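Local coordinates for S-adenosylmethionine-dependent methyltransferase (Clostridium acetobutylicum, PDB 1Y8C), which probably transfers a methyl group from S-adenosylmethionine to a substrate not yet identified, at residues K22-I27 and T52-P57; E74-F79 and P86-Q91; N154-Y159 and F165-N170; Y203-I208 and L220-C225. One frame throughout, in Å; residues are numbered along the deposited sequence.

Contact 1 of 4, residues K22-I27 and T52-P57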
# COMPACT_ATOMS: atom_id res chain seq x y z
N LYS A 22 -5.43 -13.13 1.25
CA LYS A 22 -6.78 -12.62 1.09
C LYS A 22 -6.81 -11.47 0.08
O LYS A 22 -7.58 -11.50 -0.88
CB LYS A 22 -7.33 -12.12 2.43
CG LYS A 22 -8.67 -11.42 2.26
CD LYS A 22 -9.11 -10.72 3.52
CE LYS A 22 -10.40 -9.95 3.27
NZ LYS A 22 -10.84 -9.16 4.45
N TRP A 23 -5.95 -10.47 0.29
CA TRP A 23 -5.91 -9.33 -0.61
C TRP A 23 -5.52 -9.75 -2.02
O TRP A 23 -6.20 -9.39 -2.99
CB TRP A 23 -4.93 -8.27 -0.09
CG TRP A 23 -5.37 -7.58 1.18
CD1 TRP A 23 -6.35 -7.99 2.03
CD2 TRP A 23 -4.78 -6.41 1.77
NE1 TRP A 23 -6.42 -7.14 3.12
CE2 TRP A 23 -5.46 -6.16 2.98
CE3 TRP A 23 -3.74 -5.55 1.39
CZ2 TRP A 23 -5.15 -5.09 3.82
CZ3 TRP A 23 -3.42 -4.47 2.22
CH2 TRP A 23 -4.13 -4.26 3.43
N SER A 24 -4.44 -10.51 -2.16
CA SER A 24 -4.04 -10.93 -3.49
C SER A 24 -5.17 -11.68 -4.19
O SER A 24 -5.47 -11.40 -5.35
CB SER A 24 -2.75 -11.77 -3.45
OG SER A 24 -2.80 -12.77 -2.46
N ASP A 25 -5.82 -12.61 -3.50
CA ASP A 25 -6.92 -13.36 -4.11
C ASP A 25 -8.04 -12.41 -4.52
O ASP A 25 -8.58 -12.52 -5.62
CB ASP A 25 -7.48 -14.41 -3.15
CG ASP A 25 -6.47 -15.50 -2.83
OD1 ASP A 25 -5.33 -15.43 -3.36
OD2 ASP A 25 -6.81 -16.41 -2.05
N PHE A 26 -8.38 -11.48 -3.63
CA PHE A 26 -9.43 -10.52 -3.94
C PHE A 26 -9.05 -9.77 -5.21
O PHE A 26 -9.89 -9.54 -6.08
CB PHE A 26 -9.61 -9.50 -2.82
CG PHE A 26 -10.62 -8.42 -3.15
CD1 PHE A 26 -11.98 -8.68 -3.10
CD2 PHE A 26 -10.19 -7.15 -3.52
CE1 PHE A 26 -12.92 -7.69 -3.41
CE2 PHE A 26 -11.12 -6.15 -3.84
CZ PHE A 26 -12.49 -6.42 -3.77
N ILE A 27 -7.78 -9.39 -5.32
CA ILE A 27 -7.33 -8.64 -6.48
C ILE A 27 -7.41 -9.47 -7.75
O ILE A 27 -7.88 -9.00 -8.78
CB ILE A 27 -5.90 -8.13 -6.31
CG1 ILE A 27 -5.81 -7.21 -5.09
CG2 ILE A 27 -5.48 -7.36 -7.55
CD1 ILE A 27 -4.40 -6.94 -4.63
N THR A 52 3.64 -8.52 -3.68
CA THR A 52 4.16 -8.77 -5.01
C THR A 52 4.39 -10.25 -5.28
O THR A 52 4.08 -10.75 -6.37
CB THR A 52 5.49 -8.03 -5.22
OG1 THR A 52 5.45 -6.76 -4.54
CG2 THR A 52 5.74 -7.79 -6.69
N GLU A 53 4.93 -10.96 -4.29
CA GLU A 53 5.21 -12.38 -4.44
C GLU A 53 3.94 -13.20 -4.67
O GLU A 53 4.01 -14.32 -5.16
CB GLU A 53 5.95 -12.92 -3.21
CG GLU A 53 5.13 -12.87 -1.95
CD GLU A 53 5.83 -13.47 -0.75
OE1 GLU A 53 5.37 -13.20 0.39
OE2 GLU A 53 6.83 -14.21 -0.92
N ASN A 54 2.78 -12.65 -4.33
CA ASN A 54 1.54 -13.37 -4.54
C ASN A 54 0.96 -13.14 -5.93
O ASN A 54 0.42 -14.07 -6.54
CB ASN A 54 0.50 -12.94 -3.49
CG ASN A 54 0.78 -13.52 -2.12
OD1 ASN A 54 1.91 -13.88 -1.81
ND2 ASN A 54 -0.26 -13.61 -1.29
N LEU A 55 1.08 -11.92 -6.44
CA LEU A 55 0.53 -11.55 -7.75
C LEU A 55 1.52 -11.70 -8.90
O LEU A 55 1.13 -11.98 -10.04
CB LEU A 55 0.04 -10.10 -7.70
CG LEU A 55 -1.04 -9.78 -6.68
CD1 LEU A 55 -1.08 -8.29 -6.41
CD2 LEU A 55 -2.38 -10.27 -7.20
N CYS A 56 2.80 -11.50 -8.61
CA CYS A 56 3.84 -11.61 -9.62
C CYS A 56 3.78 -12.92 -10.44
O CYS A 56 3.91 -12.89 -11.67
CB CYS A 56 5.21 -11.47 -8.96
SG CYS A 56 6.56 -11.94 -10.04
N PRO A 57 3.60 -14.08 -9.78
CA PRO A 57 3.54 -15.35 -10.51
C PRO A 57 2.34 -15.52 -11.44
O PRO A 57 2.31 -16.42 -12.28
CB PRO A 57 3.54 -16.39 -9.39
CG PRO A 57 2.90 -15.67 -8.26
CD PRO A 57 3.56 -14.32 -8.33
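This is a small, mostly buried helix-to-helix contact on one side of the central sheet, joining helix 20-32 to the short helix 52-55. Ser24 and Asn54 mark the closest approach of the backbones, with their CA atoms 6.2 Å apart. The amide ND2 of Asn54 donates a hydrogen bond to Ser24 OG at 2.9 Å. The bond is nearly straight, 170° at the hydrogen, and OG lies in the plane of the Asn54 amide. Ser24 OG sits between its backbone N and carbonyl carbon (chi1 48°). From there it also hydrogen-bonds the carbonyl oxygens of Tyr20 and Lys21, one turn back in its own helix. The hydroxyl thus ties the Asn54 amide to the helix backbone. Beside this polar pair lies an apolar one. Leu55 spreads its two methyl groups over helix 20-32. CD2 rests against Ser24 CB at 4.1 Å, and CD1 meets Ile27 CD1 at 4.0 Å. The Leu55 and Ile27 side chains cross at about a right angle. Leu55 also touches Tyr41 of strand 40-44, and Ile27 touches Ile139 of strand 136-143. Such helices packed on the face of a largely parallel sheet are typical of the Rossmann-like methyltransferase fold.

Contact 2 of 4, residues E74-F79 and P86-Q91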
# COMPACT_ATOMS: atom_id res chain seq x y z
N GLU A 74 15.49 -6.21 0.08
CA GLU A 74 14.83 -7.33 0.73
C GLU A 74 13.95 -8.06 -0.26
O GLU A 74 14.08 -9.27 -0.45
CB GLU A 74 13.98 -6.87 1.92
CG GLU A 74 14.77 -6.61 3.18
CD GLU A 74 15.48 -7.85 3.69
OE1 GLU A 74 16.47 -8.29 3.06
OE2 GLU A 74 15.04 -8.41 4.72
N ALA A 75 13.04 -7.32 -0.88
CA ALA A 75 12.14 -7.91 -1.85
C ALA A 75 12.92 -8.67 -2.91
O ALA A 75 12.54 -9.77 -3.30
CB ALA A 75 11.28 -6.83 -2.49
N GLU A 76 14.02 -8.09 -3.38
CA GLU A 76 14.85 -8.73 -4.39
C GLU A 76 15.35 -10.10 -3.92
O GLU A 76 15.31 -11.07 -4.68
CB GLU A 76 16.04 -7.86 -4.76
CG GLU A 76 16.93 -8.46 -5.83
CD GLU A 76 17.95 -7.47 -6.35
OE1 GLU A 76 18.86 -7.09 -5.58
OE2 GLU A 76 17.82 -7.08 -7.54
N ASN A 77 15.81 -10.17 -2.68
CA ASN A 77 16.29 -11.44 -2.17
C ASN A 77 15.15 -12.45 -2.11
O ASN A 77 15.32 -13.63 -2.43
CB ASN A 77 16.90 -11.25 -0.79
CG ASN A 77 18.05 -10.28 -0.81
OD1 ASN A 77 18.93 -10.37 -1.68
ND2 ASN A 77 18.06 -9.34 0.13
N LYS A 78 13.98 -11.96 -1.70
CA LYS A 78 12.80 -12.80 -1.62
C LYS A 78 12.43 -13.29 -3.02
O LYS A 78 12.33 -14.48 -3.26
CB LYS A 78 11.65 -11.99 -1.02
CG LYS A 78 10.31 -12.69 -1.01
CD LYS A 78 9.26 -11.84 -0.30
CE LYS A 78 9.70 -11.52 1.12
NZ LYS A 78 8.68 -10.67 1.76
N PHE A 79 12.24 -12.36 -3.95
CA PHE A 79 11.90 -12.74 -5.31
C PHE A 79 12.87 -13.79 -5.84
O PHE A 79 12.46 -14.79 -6.43
CB PHE A 79 11.89 -11.51 -6.21
CG PHE A 79 10.89 -10.48 -5.80
CD1 PHE A 79 11.08 -9.14 -6.13
CD2 PHE A 79 9.73 -10.84 -5.11
CE1 PHE A 79 10.14 -8.18 -5.78
CE2 PHE A 79 8.79 -9.89 -4.76
CZ PHE A 79 8.99 -8.55 -5.10
N PRO A 86 11.10 -10.14 -11.16
CA PRO A 86 10.41 -8.89 -11.54
C PRO A 86 11.42 -7.72 -11.64
O PRO A 86 12.41 -7.69 -10.91
CB PRO A 86 9.40 -8.70 -10.41
CG PRO A 86 10.08 -9.32 -9.23
CD PRO A 86 10.68 -10.58 -9.82
N ARG A 87 11.16 -6.77 -12.54
CA ARG A 87 12.05 -5.62 -12.69
C ARG A 87 11.86 -4.67 -11.52
O ARG A 87 10.72 -4.30 -11.20
CB ARG A 87 11.76 -4.86 -13.98
CG ARG A 87 11.81 -5.68 -15.26
CD ARG A 87 13.17 -6.32 -15.48
NE ARG A 87 13.36 -6.69 -16.88
CZ ARG A 87 13.91 -5.90 -17.80
NH1 ARG A 87 14.34 -4.68 -17.47
NH2 ARG A 87 14.02 -6.33 -19.05
N LEU A 88 12.95 -4.25 -10.89
CA LEU A 88 12.84 -3.34 -9.76
C LEU A 88 13.28 -1.90 -10.08
O LEU A 88 14.07 -1.67 -11.00
CB LEU A 88 13.66 -3.90 -8.59
CG LEU A 88 13.39 -5.35 -8.18
CD1 LEU A 88 14.33 -5.76 -7.07
CD2 LEU A 88 11.95 -5.50 -7.72
N ALA A 89 12.76 -0.94 -9.34
CA ALA A 89 13.14 0.45 -9.56
C ALA A 89 12.82 1.30 -8.33
O ALA A 89 11.71 1.26 -7.80
CB ALA A 89 12.44 1.02 -10.79
N CYS A 90 13.82 2.05 -7.87
CA CYS A 90 13.67 2.91 -6.71
C CYS A 90 13.23 4.28 -7.21
O CYS A 90 14.01 4.99 -7.84
CB CYS A 90 15.00 3.02 -5.96
SG CYS A 90 14.85 3.68 -4.29
N GLN A 91 11.98 4.65 -6.94
CA GLN A 91 11.44 5.93 -7.37
C GLN A 91 10.33 6.40 -6.46
O GLN A 91 9.73 5.61 -5.75
CB GLN A 91 10.86 5.83 -8.78
CG GLN A 91 11.88 5.56 -9.85
CD GLN A 91 11.26 5.42 -11.21
OE1 GLN A 91 10.10 5.78 -11.42
NE2 GLN A 91 12.03 4.90 -12.15
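Phe79 turns its ring toward segment 86-91 and meets two side chains there in different ways. Leu88 CD2 comes to the ring edge, close to the ring plane, 3.8 Å from Phe79 CE1. Pro86 approaches at a slant, with its CG 3.3 Å from Phe79 CD1. The same proline CG is also near Phe79 CE1, and proline CD lies 3.9 Å from Phe79 CB. With CG anti to the carbonyl carbon (chi1 -61°), the phenyl group extends from helix 69-81 toward the strand. One ring face lies beneath the carbonyl oxygen of Ala75, a turn earlier in the helix. Leu88 uses its other methyl for a second partner: CD1 lies 3.6 Å from Glu76 CB. The Glu76 chain, extended beyond CG, runs past this methyl, with OE2 3.8 Å from Leu88 CD1. Leu88 thus bridges two residues one turn apart on the helix. Strand 61-65 pairs beside strand 87-89 in the sheet, and its Thr62 and Ala64 touch Pro86 and Leu88. The three elements form a beta-alpha-beta unit. No hydrogen bond crosses between the two segments; they are held by carbon-carbon packing, and the Glu76 carboxylate meets Leu88 only as a neighbour of a methyl.

Contact 3 of 4, residues N154-Y159 and F165-N170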
# COMPACT_ATOMS: atom_id res chain seq x y z
N ASN A 154 -5.15 10.93 18.77
CA ASN A 154 -4.03 11.22 19.67
C ASN A 154 -3.97 10.19 20.81
O ASN A 154 -4.00 10.56 21.98
CB ASN A 154 -4.18 12.62 20.28
CG ASN A 154 -4.30 13.72 19.23
OD1 ASN A 154 -3.31 14.15 18.64
ND2 ASN A 154 -5.53 14.16 18.99
N ASN A 155 -3.90 8.91 20.46
CA ASN A 155 -3.84 7.84 21.47
C ASN A 155 -2.47 7.17 21.55
O ASN A 155 -2.03 6.50 20.62
CB ASN A 155 -4.88 6.75 21.14
CG ASN A 155 -6.32 7.24 21.27
OD1 ASN A 155 -6.73 7.74 22.32
ND2 ASN A 155 -7.10 7.07 20.20
N ASP A 156 -1.78 7.35 22.67
CA ASP A 156 -0.48 6.72 22.86
C ASP A 156 -0.76 5.30 23.38
O ASP A 156 -1.69 5.09 24.17
CB ASP A 156 0.37 7.55 23.85
CG ASP A 156 -0.19 7.56 25.27
OD1 ASP A 156 -1.44 7.72 25.44
OD2 ASP A 156 0.62 7.44 26.22
N PHE A 157 0.02 4.31 22.95
CA PHE A 157 -0.21 2.93 23.37
C PHE A 157 1.08 2.13 23.55
O PHE A 157 2.04 2.30 22.80
CB PHE A 157 -1.10 2.25 22.32
CG PHE A 157 -1.49 0.83 22.66
CD1 PHE A 157 -2.38 0.57 23.70
CD2 PHE A 157 -0.97 -0.24 21.94
CE1 PHE A 157 -2.74 -0.74 24.01
CE2 PHE A 157 -1.32 -1.56 22.24
CZ PHE A 157 -2.21 -1.81 23.28
N ASN A 158 1.08 1.25 24.55
CA ASN A 158 2.23 0.39 24.85
C ASN A 158 1.85 -1.07 24.62
O ASN A 158 0.78 -1.51 25.03
CB ASN A 158 2.67 0.58 26.30
CG ASN A 158 3.47 1.85 26.51
OD1 ASN A 158 4.68 1.89 26.26
ND2 ASN A 158 2.79 2.89 26.96
N TYR A 159 2.74 -1.81 23.98
CA TYR A 159 2.53 -3.22 23.67
C TYR A 159 3.72 -3.98 24.21
O TYR A 159 4.85 -3.50 24.10
CB TYR A 159 2.46 -3.43 22.16
CG TYR A 159 2.28 -4.87 21.72
CD1 TYR A 159 1.01 -5.42 21.58
CD2 TYR A 159 3.39 -5.68 21.43
CE1 TYR A 159 0.83 -6.75 21.16
CE2 TYR A 159 3.23 -7.01 21.01
CZ TYR A 159 1.95 -7.53 20.88
OH TYR A 159 1.77 -8.84 20.49
N PHE A 165 8.53 -5.43 21.84
CA PHE A 165 8.03 -4.37 22.71
C PHE A 165 7.97 -3.07 21.90
O PHE A 165 8.92 -2.76 21.17
CB PHE A 165 8.97 -4.18 23.90
CG PHE A 165 8.55 -3.08 24.82
CD1 PHE A 165 7.78 -3.34 25.95
CD2 PHE A 165 8.83 -1.75 24.50
CE1 PHE A 165 7.30 -2.30 26.74
CE2 PHE A 165 8.35 -0.70 25.27
CZ PHE A 165 7.58 -0.98 26.40
N TYR A 166 6.88 -2.32 22.02
CA TYR A 166 6.77 -1.07 21.28
C TYR A 166 5.89 -0.01 21.94
O TYR A 166 4.91 -0.34 22.61
CB TYR A 166 6.29 -1.34 19.84
CG TYR A 166 4.79 -1.53 19.64
CD1 TYR A 166 3.90 -0.48 19.86
CD2 TYR A 166 4.27 -2.75 19.18
CE1 TYR A 166 2.53 -0.62 19.64
CE2 TYR A 166 2.90 -2.91 18.96
CZ TYR A 166 2.03 -1.83 19.19
OH TYR A 166 0.66 -1.95 18.97
N TYR A 167 6.27 1.25 21.77
CA TYR A 167 5.50 2.37 22.30
C TYR A 167 5.11 3.18 21.07
O TYR A 167 5.96 3.62 20.30
CB TYR A 167 6.36 3.21 23.24
CG TYR A 167 5.71 4.51 23.64
CD1 TYR A 167 4.38 4.55 24.05
CD2 TYR A 167 6.43 5.69 23.65
CE1 TYR A 167 3.78 5.74 24.45
CE2 TYR A 167 5.85 6.89 24.05
CZ TYR A 167 4.52 6.91 24.45
OH TYR A 167 3.94 8.10 24.84
N TRP A 168 3.81 3.36 20.89
CA TRP A 168 3.29 4.07 19.72
C TRP A 168 2.52 5.33 20.13
O TRP A 168 1.52 5.25 20.84
CB TRP A 168 2.40 3.09 18.94
CG TRP A 168 1.63 3.64 17.78
CD1 TRP A 168 1.66 4.92 17.30
CD2 TRP A 168 0.68 2.94 16.96
NE1 TRP A 168 0.80 5.06 16.25
CE2 TRP A 168 0.18 3.87 16.02
CE3 TRP A 168 0.21 1.62 16.94
CZ2 TRP A 168 -0.78 3.51 15.05
CZ3 TRP A 168 -0.75 1.27 15.97
CH2 TRP A 168 -1.23 2.21 15.04
N GLU A 169 2.99 6.49 19.70
CA GLU A 169 2.31 7.74 20.03
C GLU A 169 1.71 8.38 18.77
O GLU A 169 2.39 8.56 17.77
CB GLU A 169 3.28 8.73 20.68
CG GLU A 169 2.64 9.58 21.77
CD GLU A 169 3.26 10.97 21.89
OE1 GLU A 169 4.50 11.06 22.02
OE2 GLU A 169 2.50 11.96 21.87
N ASN A 170 0.42 8.71 18.84
CA ASN A 170 -0.27 9.31 17.71
C ASN A 170 -0.56 10.77 17.96
O ASN A 170 -1.00 11.16 19.04
CB ASN A 170 -1.58 8.58 17.43
CG ASN A 170 -1.39 7.34 16.58
OD1 ASN A 170 -1.99 6.29 16.85
ND2 ASN A 170 -0.58 7.45 15.53
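A beta hairpin brings these segments together: strands 157-161 and 164-173 run antiparallel at the edge of the four-stranded sheet. Phe157 and Trp168 form a hydrogen-bonded pair, with Phe157 N to Trp168 O and Trp168 N to Phe157 O both 2.8 Å. Tyr159 and Tyr166 form the next such pair, joined by Tyr159 N to Tyr166 O at 3.0 Å and Tyr166 N to Tyr159 O at 3.1 Å. Asn158 and Tyr167 lie between them as a non-hydrogen-bonded pair. Their side chains share a face of the sheet, and the Asn158 amide lies nearly parallel to the Tyr167 ring (planes 7° apart), with Asn158 OD1 3.5 Å from Tyr167 CD1. The Phe157, Tyr159, Tyr166 and Trp168 side chains lie on the other face. There Tyr166 and Trp168 pack on Ile14 of helix 3-15, and Tyr166 also meets the Phe183 ring. A chi1 of 81° turns the Tyr166 ring across to strand 157-161. Its hydroxyl reaches the edge of the Phe157 ring. The Tyr159 and Tyr166 rings lie 8° from parallel but are so offset that they hardly overlap. Tyr159 CB instead makes a CH-pi contact over the Tyr166 face, 3.4 Å from the ring centroid.

Contact 4 of 4, residues Y203-I208 and L220-C225. With SO4 (sulfate ion), chain B.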
# COMPACT_ATOMS: atom_id res chain seq x y z
N TYR A 203 -7.66 11.67 4.03
CA TYR A 203 -8.42 12.11 2.87
C TYR A 203 -9.87 11.62 2.93
O TYR A 203 -10.14 10.48 3.30
CB TYR A 203 -7.78 11.59 1.58
CG TYR A 203 -6.50 12.28 1.19
CD1 TYR A 203 -5.29 11.58 1.14
CD2 TYR A 203 -6.50 13.63 0.82
CE1 TYR A 203 -4.12 12.21 0.74
CE2 TYR A 203 -5.33 14.26 0.41
CZ TYR A 203 -4.15 13.55 0.37
OH TYR A 203 -2.99 14.18 -0.04
N LYS A 204 -10.80 12.50 2.55
CA LYS A 204 -12.21 12.13 2.53
C LYS A 204 -12.53 11.51 1.19
O LYS A 204 -11.99 11.93 0.17
CB LYS A 204 -13.08 13.37 2.77
CG LYS A 204 -12.92 13.96 4.15
CD LYS A 204 -13.95 15.05 4.41
CE LYS A 204 -13.91 15.51 5.86
NZ LYS A 204 -14.95 16.54 6.12
N GLU A 205 -13.40 10.51 1.18
CA GLU A 205 -13.77 9.84 -0.06
C GLU A 205 -14.19 10.82 -1.14
O GLU A 205 -13.97 10.60 -2.33
CB GLU A 205 -14.91 8.87 0.21
CG GLU A 205 -14.53 7.82 1.20
CD GLU A 205 -15.71 7.00 1.63
OE1 GLU A 205 -16.21 6.18 0.82
OE2 GLU A 205 -16.15 7.17 2.79
N GLU A 206 -14.79 11.92 -0.70
CA GLU A 206 -15.24 12.96 -1.61
C GLU A 206 -14.02 13.57 -2.29
O GLU A 206 -14.03 13.82 -3.50
CB GLU A 206 -16.00 14.02 -0.82
CG GLU A 206 -16.70 15.05 -1.66
CD GLU A 206 -17.29 16.17 -0.81
OE1 GLU A 206 -17.99 17.04 -1.38
OE2 GLU A 206 -17.05 16.19 0.43
N ASP A 207 -12.97 13.81 -1.52
CA ASP A 207 -11.73 14.39 -2.04
C ASP A 207 -11.00 13.42 -2.95
O ASP A 207 -10.42 13.82 -3.96
CB ASP A 207 -10.80 14.76 -0.89
CG ASP A 207 -11.36 15.84 0.00
OD1 ASP A 207 -10.93 15.91 1.18
OD2 ASP A 207 -12.23 16.62 -0.48
N ILE A 208 -10.99 12.15 -2.58
CA ILE A 208 -10.32 11.15 -3.38
C ILE A 208 -11.03 11.02 -4.72
O ILE A 208 -10.39 11.01 -5.77
CB ILE A 208 -10.33 9.78 -2.68
CG1 ILE A 208 -9.42 9.83 -1.44
CG2 ILE A 208 -9.88 8.70 -3.66
CD1 ILE A 208 -7.94 9.99 -1.75
N LEU A 220 -14.52 1.93 -10.63
CA LEU A 220 -15.19 0.69 -11.01
C LEU A 220 -15.80 0.04 -9.78
O LEU A 220 -16.68 -0.82 -9.89
CB LEU A 220 -14.20 -0.26 -11.68
CG LEU A 220 -14.41 -0.56 -13.17
CD1 LEU A 220 -14.52 0.74 -13.96
CD2 LEU A 220 -13.25 -1.40 -13.68
N ASP A 221 -15.33 0.43 -8.61
CA ASP A 221 -15.86 -0.13 -7.39
C ASP A 221 -15.13 0.47 -6.21
O ASP A 221 -13.95 0.79 -6.29
CB ASP A 221 -15.72 -1.65 -7.38
CG ASP A 221 -16.90 -2.34 -6.70
OD1 ASP A 221 -17.42 -1.79 -5.70
OD2 ASP A 221 -17.29 -3.44 -7.15
N LYS A 222 -15.87 0.61 -5.11
CA LYS A 222 -15.36 1.16 -3.86
C LYS A 222 -15.89 0.25 -2.75
O LYS A 222 -17.05 0.37 -2.34
CB LYS A 222 -15.87 2.58 -3.66
CG LYS A 222 -15.33 3.21 -2.40
CD LYS A 222 -15.68 4.69 -2.27
CE LYS A 222 -17.19 4.93 -2.16
NZ LYS A 222 -17.50 6.36 -1.84
N VAL A 223 -15.03 -0.64 -2.26
CA VAL A 223 -15.42 -1.57 -1.21
C VAL A 223 -14.69 -1.41 0.12
O VAL A 223 -13.80 -0.56 0.27
CB VAL A 223 -15.23 -3.02 -1.67
CG1 VAL A 223 -15.96 -3.24 -2.98
CG2 VAL A 223 -13.73 -3.32 -1.81
N ASP A 224 -15.06 -2.26 1.07
CA ASP A 224 -14.47 -2.25 2.40
C ASP A 224 -13.35 -3.27 2.52
O ASP A 224 -13.56 -4.48 2.39
CB ASP A 224 -15.54 -2.56 3.45
CG ASP A 224 -15.04 -2.35 4.87
OD1 ASP A 224 -13.95 -2.87 5.22
OD2 ASP A 224 -15.75 -1.67 5.65
N CYS A 225 -12.16 -2.77 2.78
CA CYS A 225 -10.97 -3.59 2.96
C CYS A 225 -10.92 -4.91 2.20
O CYS A 225 -11.08 -5.98 2.78
CB CYS A 225 -10.78 -3.85 4.44
SG CYS A 225 -9.18 -4.55 4.85
S SO4 B . -16.78 11.72 3.17
O1 SO4 B . -17.38 10.36 3.15
O2 SO4 B . -16.52 12.16 1.78
O3 SO4 B . -17.73 12.66 3.82
O4 SO4 B . -15.52 11.69 3.93
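Glu205 stands between a cation and a second anion: its OE1 takes a salt bridge from Lys222, while its OE2 lies 3.4 Å from sulfate O1. The salt bridge joins segments whose closest CA atoms, those of Glu205 and Lys222, are 9.6 Å apart. Lys222 NZ donates to Glu205 OE1 at 3.0 Å. The ammonium comes from above the carboxylate plane, 38° out of it. Lys222 reaches across from strand 217-224, and a bend at chi3 (64°) lets the chain end curl round Glu205 OE1, with CD and CE also close to it. NZ has a second, weak and long ion pair with Glu209, one turn further along helix 205-214. Two acidic groups therefore probably help to keep this lysine charged. Glu205 also packs on Ile238 and Tyr240 of strand 237-244, and both Glu205 and Lys222 touch Val231. The sulfate, probably from the crystallisation liquor, lies at the start of the helix. Glu206 N donates to sulfate O2 at 3.0 Å. Lys204, at the N-cap position, lines the sulfate with its carbon chain, its CB 3.2 Å from sulfate O4. The site is of a common kind, an anion at a helix N-terminus, here gripped by one backbone N-H, that of Glu206.

Overall arrangement
Contacts 1 and 2 are neighbours, centres 16 Å apart. They touch where Thr52 CB meets Phe79 CZ at 3.5 Å, so helix 52-55 packs against helix 20-32 and helix 69-81. Contact 4 also touches contact 1: Phe26 CZ lies 3.9 Å from Val223 CG2. Contacts 2 and 4 reach the two outermost strands of the seven-stranded sheet, 87-89 and 217-224, with centres 29 Å apart on opposite sides of the chain's centre. Contact 3 stands apart in the antiparallel sheet, its centre 28 to 31 Å from the others. The sulfate of contact 4 is probably from the crystallisation liquor. The cofactor is expected near the glycine-rich loop between strand 40-44 and helix 52-55, next to contact 1.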